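Local coordinates for N-acetyl-L-2,4-diaminobutyric acid deacetylase (PDB 6TWL), which probably catalyses the zinc-dependent removal of the acetyl group from N-acetyl-L-2,4-diaminobutyric acid during bacterial degradation of ectoine and hydroxyectoine, at residues N4-T9 and L22-S27; I38-I43 and R83-P88. All coordinates share one frame; numbering follows the deposited sequence.

Interaction 1 of 2, residues N4-T9 and L22-S27; sequences NPISPT and LKLPHS
Pro5 opens the contact, its ring carbon CG 4.5 Å from Leu24 CB. The turn that delivers the chain to the strand is an Asx turn: Asn4 OD1 accepts from Ile6 N at 2.6 Å, in the carbonyl plane, while Asn4 ND2 is held by Lys124 O of helix 121-133. Ile6 carries the apolar packing and uses two branches. With CG1 anti to the carbonyl carbon (chi1 -71°), that arm lies across Leu24, CG1 3.5 Å from Leu24 CD2, and CD1 follows along the same methyl. The other branch, CG2, stands 4.0 Å from Leu22 CB. An alanine here would probably leave Leu24 CD2 without its close neighbour and open a gap between Leu22 and Leu24. Beneath these side chains, Ile6 CA makes a CA-H...O contact with Lys23 O at 3.3 Å. The same oxygen receives Ser7 N at 2.8 Å, and Lys23 N returns a hydrogen bond to Ser7 O at 3.0 Å, so Ser7 and Lys23 form an antiparallel hydrogen-bonded pair. Lys23 runs out on the Ser7 face, bent at chi3, its CE passing near Ser7 OG and the methyl of Thr9. Pro8, paired with Leu22 without hydrogen bonds, turns to the opposite face, where its CG meets Leu22 CD2 at 3.9 Å and Tyr128 of helix 121-133 touches both. Thr9 ends the segment with OG1 hydrogen-bonded to Phe21 N. The arrangement is a beta hairpin whose two-residue first strand edges the large mixed sheet. One reciprocal pair of backbone bonds fixes the register, and the side facing helix 121-133 is packed with Ile6, Pro8, Leu22 and Leu24, whereas the Lys23 side is polar and partly exposed.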
loop_
_atom_site.group_PDB
_atom_site.type_symbol
_atom_site.label_atom_id
_atom_site.label_comp_id
_atom_site.label_asym_id
_atom_site.label_seq_id
_atom_site.Cartn_x
_atom_site.Cartn_y
_atom_site.Cartn_z
ATOM N N ASN A 4 21.322 7.370 -15.092
ATOM C CA ASN A 4 19.944 7.837 -14.944
ATOM C C ASN A 4 19.923 9.325 -14.614
ATOM O O ASN A 4 20.618 9.761 -13.688
ATOM C CB ASN A 4 19.202 7.043 -13.865
ATOM C CG ASN A 4 17.769 7.526 -13.655
ATOM O OD1 ASN A 4 17.529 8.682 -13.310
ATOM N ND2 ASN A 4 16.810 6.644 -13.899
ATOM N N PRO A 5 19.121 10.126 -15.318
ATOM C CA PRO A 5 19.147 11.580 -15.144
ATOM C C PRO A 5 18.371 12.107 -13.945
ATOM O O PRO A 5 18.215 13.325 -13.831
ATOM C CB PRO A 5 18.507 12.072 -16.450
ATOM C CG PRO A 5 17.505 11.014 -16.760
ATOM C CD PRO A 5 18.167 9.713 -16.365
ATOM N N ILE A 6 17.870 11.257 -13.055
ATOM C CA ILE A 6 17.092 11.741 -11.918
ATOM C C ILE A 6 18.042 12.168 -10.809
ATOM O O ILE A 6 18.914 11.400 -10.385
ATOM C CB ILE A 6 16.104 10.671 -11.429
ATOM C CG1 ILE A 6 14.983 10.492 -12.454
ATOM C CG2 ILE A 6 15.539 11.051 -10.064
ATOM C CD1 ILE A 6 13.869 9.581 -12.002
ATOM N N SER A 7 17.873 13.402 -10.336
ATOM C CA SER A 7 18.724 13.972 -9.305
ATOM C C SER A 7 17.848 14.535 -8.196
ATOM O O SER A 7 16.888 15.276 -8.477
ATOM C CB SER A 7 19.622 15.073 -9.883
ATOM O OG SER A 7 19.004 16.342 -9.755
ATOM N N PRO A 8 18.126 14.214 -6.933
ATOM C CA PRO A 8 17.386 14.849 -5.840
ATOM C C PRO A 8 17.822 16.294 -5.660
ATOM O O PRO A 8 19.003 16.625 -5.788
ATOM C CB PRO A 8 17.755 14.003 -4.614
ATOM C CG PRO A 8 18.421 12.773 -5.157
ATOM C CD PRO A 8 19.058 13.189 -6.440
ATOM N N THR A 9 16.853 17.160 -5.364
ATOM C CA THR A 9 17.178 18.531 -4.993
ATOM C C THR A 9 17.732 18.636 -3.579
ATOM O O THR A 9 18.169 19.721 -3.180
ATOM C CB THR A 9 15.946 19.433 -5.125
ATOM O OG1 THR A 9 14.999 19.106 -4.100
ATOM C CG2 THR A 9 15.296 19.259 -6.492
ATOM N N LEU A 22 12.656 14.701 -6.199
ATOM C CA LEU A 22 13.420 14.019 -7.234
ATOM C C LEU A 22 13.053 14.642 -8.574
ATOM O O LEU A 22 11.870 14.738 -8.915
ATOM C CB LEU A 22 13.121 12.518 -7.244
ATOM C CG LEU A 22 13.322 11.721 -5.955
ATOM C CD1 LEU A 22 12.619 10.377 -6.056
ATOM C CD2 LEU A 22 14.803 11.531 -5.666
ATOM N N LYS A 23 14.062 15.074 -9.327
ATOM C CA LYS A 23 13.858 15.841 -10.548
ATOM C C LYS A 23 14.583 15.175 -11.712
ATOM O O LYS A 23 15.742 14.773 -11.575
ATOM C CB LYS A 23 14.355 17.280 -10.358
ATOM C CG LYS A 23 14.410 18.109 -11.629
ATOM C CD LYS A 23 14.844 19.540 -11.339
ATOM C CE LYS A 23 16.243 19.582 -10.740
ATOM N NZ LYS A 23 16.640 20.956 -10.317
ATOM N N LEU A 24 13.891 15.035 -12.844
ATOM C CA LEU A 24 14.527 14.712 -14.122
ATOM C C LEU A 24 14.013 15.721 -15.139
ATOM O O LEU A 24 12.789 15.804 -15.367
ATOM C CB LEU A 24 14.276 13.274 -14.594
ATOM C CG LEU A 24 12.874 12.766 -14.922
ATOM C CD1 LEU A 24 12.913 11.587 -15.897
ATOM C CD2 LEU A 24 12.245 12.353 -13.627
ATOM N N PRO A 25 14.890 16.519 -15.748
ATOM C CA PRO A 25 14.417 17.620 -16.601
ATOM C C PRO A 25 13.643 17.191 -17.837
ATOM O O PRO A 25 12.892 18.017 -18.364
ATOM C CB PRO A 25 15.714 18.348 -16.966
ATOM C CG PRO A 25 16.601 18.096 -15.795
ATOM C CD PRO A 25 16.302 16.685 -15.370
ATOM N N HIS A 26 13.775 15.944 -18.307
ATOM C CA HIS A 26 12.940 15.450 -19.401
ATOM C C HIS A 26 12.843 16.458 -20.542
ATOM O O HIS A 26 11.745 16.850 -20.949
ATOM C CB HIS A 26 11.547 15.132 -18.844
ATOM C CG HIS A 26 10.640 14.424 -19.801
ATOM N ND1 HIS A 26 11.097 13.599 -20.807
ATOM C CD2 HIS A 26 9.290 14.426 -19.900
ATOM C CE1 HIS A 26 10.065 13.124 -21.483
ATOM N NE2 HIS A 26 8.957 13.610 -20.952
ATOM N N SER A 27 13.989 16.870 -21.066
ATOM C CA SER A 27 14.086 18.099 -21.839
ATOM C C SER A 27 14.470 17.869 -23.295
ATOM O O SER A 27 14.044 16.892 -23.906
ATOM C CB SER A 27 15.090 19.031 -21.167
ATOM O OG SER A 27 14.661 19.340 -19.850
#

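Interaction 2 of 2, residues I38-I43 and R83-P88; sequences IPLTVI and RLIIVP
This is antiparallel strand pairing inside the large mixed sheet, where strand 36-45 borders strand 82-87 in a buried setting; the axes of the two short segments approach to 4.8 Å and run at 166°. Two hydrogen-bonded pairs set the register. Thr41 N gives to Ile86 O at 2.9 Å and Thr41 O takes Ile86 N at 2.8 Å; Ile43 and Leu84 repeat the exchange. Between them Val42 faces Ile85 in a non-hydrogen-bonded pair, CG2 to CG2 4.3 Å. Val42 CG1, anti to the backbone N (chi1 176°), crosses Arg83 at CD, 4.2 Å off. On that face Leu40 CD1 also meets Ile85 CG2, and at the end Ile38 CG2 rests on Val87 CG1 at 4.0 Å. The opposite face, with Thr41 and Ile86, lies under helix 63-74: Ala72 touches Thr41, and Leu68 and Leu71 touch Ile86. Segment 83-88 ends toward the metal site, the side chain of Pro88 about 11 Å from that of Glu61, a zinc ligand of this protein. Backbone bonds thus fix the alignment and branched aliphatic side chains line both faces, while the buried polar groups find partners outside this strand pair, Thr41 OG1 in His19 ND1 and Arg83 in Leu12 O and Thr50 OG1.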
loop_
_atom_site.group_PDB
_atom_site.type_symbol
_atom_site.label_atom_id
_atom_site.label_comp_id
_atom_site.label_asym_id
_atom_site.label_seq_id
_atom_site.Cartn_x
_atom_site.Cartn_y
_atom_site.Cartn_z
ATOM N N ILE A 38 9.112 14.766 -8.043
ATOM C CA ILE A 38 8.491 13.876 -7.072
ATOM C C ILE A 38 8.846 14.400 -5.672
ATOM O O ILE A 38 10.027 14.390 -5.314
ATOM C CB ILE A 38 8.957 12.426 -7.243
ATOM C CG1 ILE A 38 8.876 12.019 -8.713
ATOM C CG2 ILE A 38 8.123 11.495 -6.381
ATOM C CD1 ILE A 38 9.309 10.591 -8.965
ATOM N N PRO A 39 7.872 14.860 -4.893
ATOM C CA PRO A 39 8.191 15.336 -3.541
ATOM C C PRO A 39 8.714 14.205 -2.673
ATOM O O PRO A 39 8.260 13.062 -2.762
ATOM C CB PRO A 39 6.847 15.865 -3.024
ATOM C CG PRO A 39 6.013 16.087 -4.255
ATOM C CD PRO A 39 6.451 15.029 -5.220
ATOM N N LEU A 40 9.681 14.535 -1.823
ATOM C CA LEU A 40 10.209 13.556 -0.890
ATOM C C LEU A 40 10.827 14.283 0.291
ATOM O O LEU A 40 11.303 15.415 0.165
ATOM C CB LEU A 40 11.235 12.631 -1.558
ATOM C CG LEU A 40 12.718 13.007 -1.502
ATOM C CD1 LEU A 40 13.583 11.847 -1.962
ATOM C CD2 LEU A 40 12.996 14.230 -2.346
ATOM N N THR A 41 10.791 13.623 1.440
ATOM C CA THR A 41 11.452 14.087 2.647
ATOM C C THR A 41 12.457 13.032 3.084
ATOM O O THR A 41 12.162 11.832 3.061
ATOM C CB THR A 41 10.438 14.357 3.767
ATOM O OG1 THR A 41 9.658 15.516 3.442
ATOM C CG2 THR A 41 11.145 14.581 5.096
ATOM N N VAL A 42 13.655 13.474 3.456
ATOM C CA VAL A 42 14.671 12.601 4.025
ATOM C C VAL A 42 15.017 13.119 5.411
ATOM O O VAL A 42 15.330 14.303 5.578
ATOM C CB VAL A 42 15.927 12.517 3.139
ATOM C CG1 VAL A 42 16.998 11.681 3.824
ATOM C CG2 VAL A 42 15.579 11.924 1.782
ATOM N N ILE A 43 14.943 12.235 6.401
ATOM C CA ILE A 43 15.323 12.538 7.774
ATOM C C ILE A 43 16.366 11.508 8.175
ATOM O O ILE A 43 16.058 10.314 8.285
ATOM C CB ILE A 43 14.119 12.507 8.723
ATOM C CG1 ILE A 43 13.051 13.483 8.235
ATOM C CG2 ILE A 43 14.545 12.838 10.146
ATOM C CD1 ILE A 43 11.793 13.433 9.034
ATOM N N ARG A 83 17.730 6.314 8.995
ATOM C CA ARG A 83 17.318 7.222 7.935
ATOM C C ARG A 83 15.921 6.857 7.452
ATOM O O ARG A 83 15.603 5.677 7.286
ATOM C CB ARG A 83 18.310 7.189 6.767
ATOM C CG ARG A 83 17.844 7.971 5.556
ATOM C CD ARG A 83 18.898 8.015 4.470
ATOM N NE ARG A 83 19.282 6.685 4.014
ATOM C CZ ARG A 83 20.084 6.460 2.979
ATOM N NH1 ARG A 83 20.578 7.479 2.290
ATOM N NH2 ARG A 83 20.387 5.217 2.631
ATOM N N LEU A 84 15.099 7.879 7.233
ATOM C CA LEU A 84 13.783 7.733 6.624
ATOM C C LEU A 84 13.780 8.423 5.267
ATOM O O LEU A 84 14.171 9.590 5.162
ATOM C CB LEU A 84 12.691 8.340 7.506
ATOM C CG LEU A 84 12.483 7.834 8.931
ATOM C CD1 LEU A 84 11.633 8.833 9.701
ATOM C CD2 LEU A 84 11.827 6.472 8.907
ATOM N N ILE A 85 13.342 7.708 4.238
ATOM C CA ILE A 85 13.102 8.290 2.922
ATOM C C ILE A 85 11.605 8.196 2.670
ATOM O O ILE A 85 11.061 7.100 2.492
ATOM C CB ILE A 85 13.909 7.594 1.820
ATOM C CG1 ILE A 85 15.390 7.554 2.197
ATOM C CG2 ILE A 85 13.729 8.318 0.493
ATOM C CD1 ILE A 85 16.262 6.822 1.197
ATOM N N ILE A 86 10.936 9.346 2.669
ATOM C CA ILE A 86 9.480 9.419 2.662
ATOM C C ILE A 86 9.030 9.964 1.317
ATOM O O ILE A 86 9.357 11.102 0.956
ATOM C CB ILE A 86 8.956 10.289 3.813
ATOM C CG1 ILE A 86 9.466 9.750 5.151
ATOM C CG2 ILE A 86 7.435 10.338 3.798
ATOM C CD1 ILE A 86 9.345 10.735 6.289
ATOM N N VAL A 87 8.281 9.151 0.579
ATOM C CA VAL A 87 7.687 9.545 -0.695
ATOM C C VAL A 87 6.174 9.477 -0.529
ATOM O O VAL A 87 5.571 8.428 -0.796
ATOM C CB VAL A 87 8.169 8.641 -1.841
ATOM C CG1 VAL A 87 7.707 9.188 -3.187
ATOM C CG2 VAL A 87 9.683 8.499 -1.804
ATOM N N PRO A 88 5.522 10.559 -0.092
ATOM C CA PRO A 88 4.080 10.476 0.196
ATOM C C PRO A 88 3.242 10.150 -1.023
ATOM O O PRO A 88 2.195 9.506 -0.891
ATOM C CB PRO A 88 3.749 11.874 0.741
ATOM C CG PRO A 88 5.062 12.464 1.147
ATOM C CD PRO A 88 6.066 11.898 0.191
#

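Overall arrangement
From the N terminus, strand 7-8 turns back onto strand 16-24, and interaction 1 closes this short hairpin before interaction 2 opens. The chain then enters strand 36-45, which lies antiparallel beside strand 16-24; here Leu22 N and Ile38 O, 2.8 Å apart, probably form a hydrogen bond that joins the two contacts directly. Interaction 2 closes a much longer loop holding strand 50-54 and helix 63-74, and brings in strand 82-87. The contacts are in series, neither nested nor crossed, with centres about 16 Å apart. Together they tie the sheet's outer antiparallel strands to strand 82-87, the neighbour of parallel strand 50-54 in the catalytic domain.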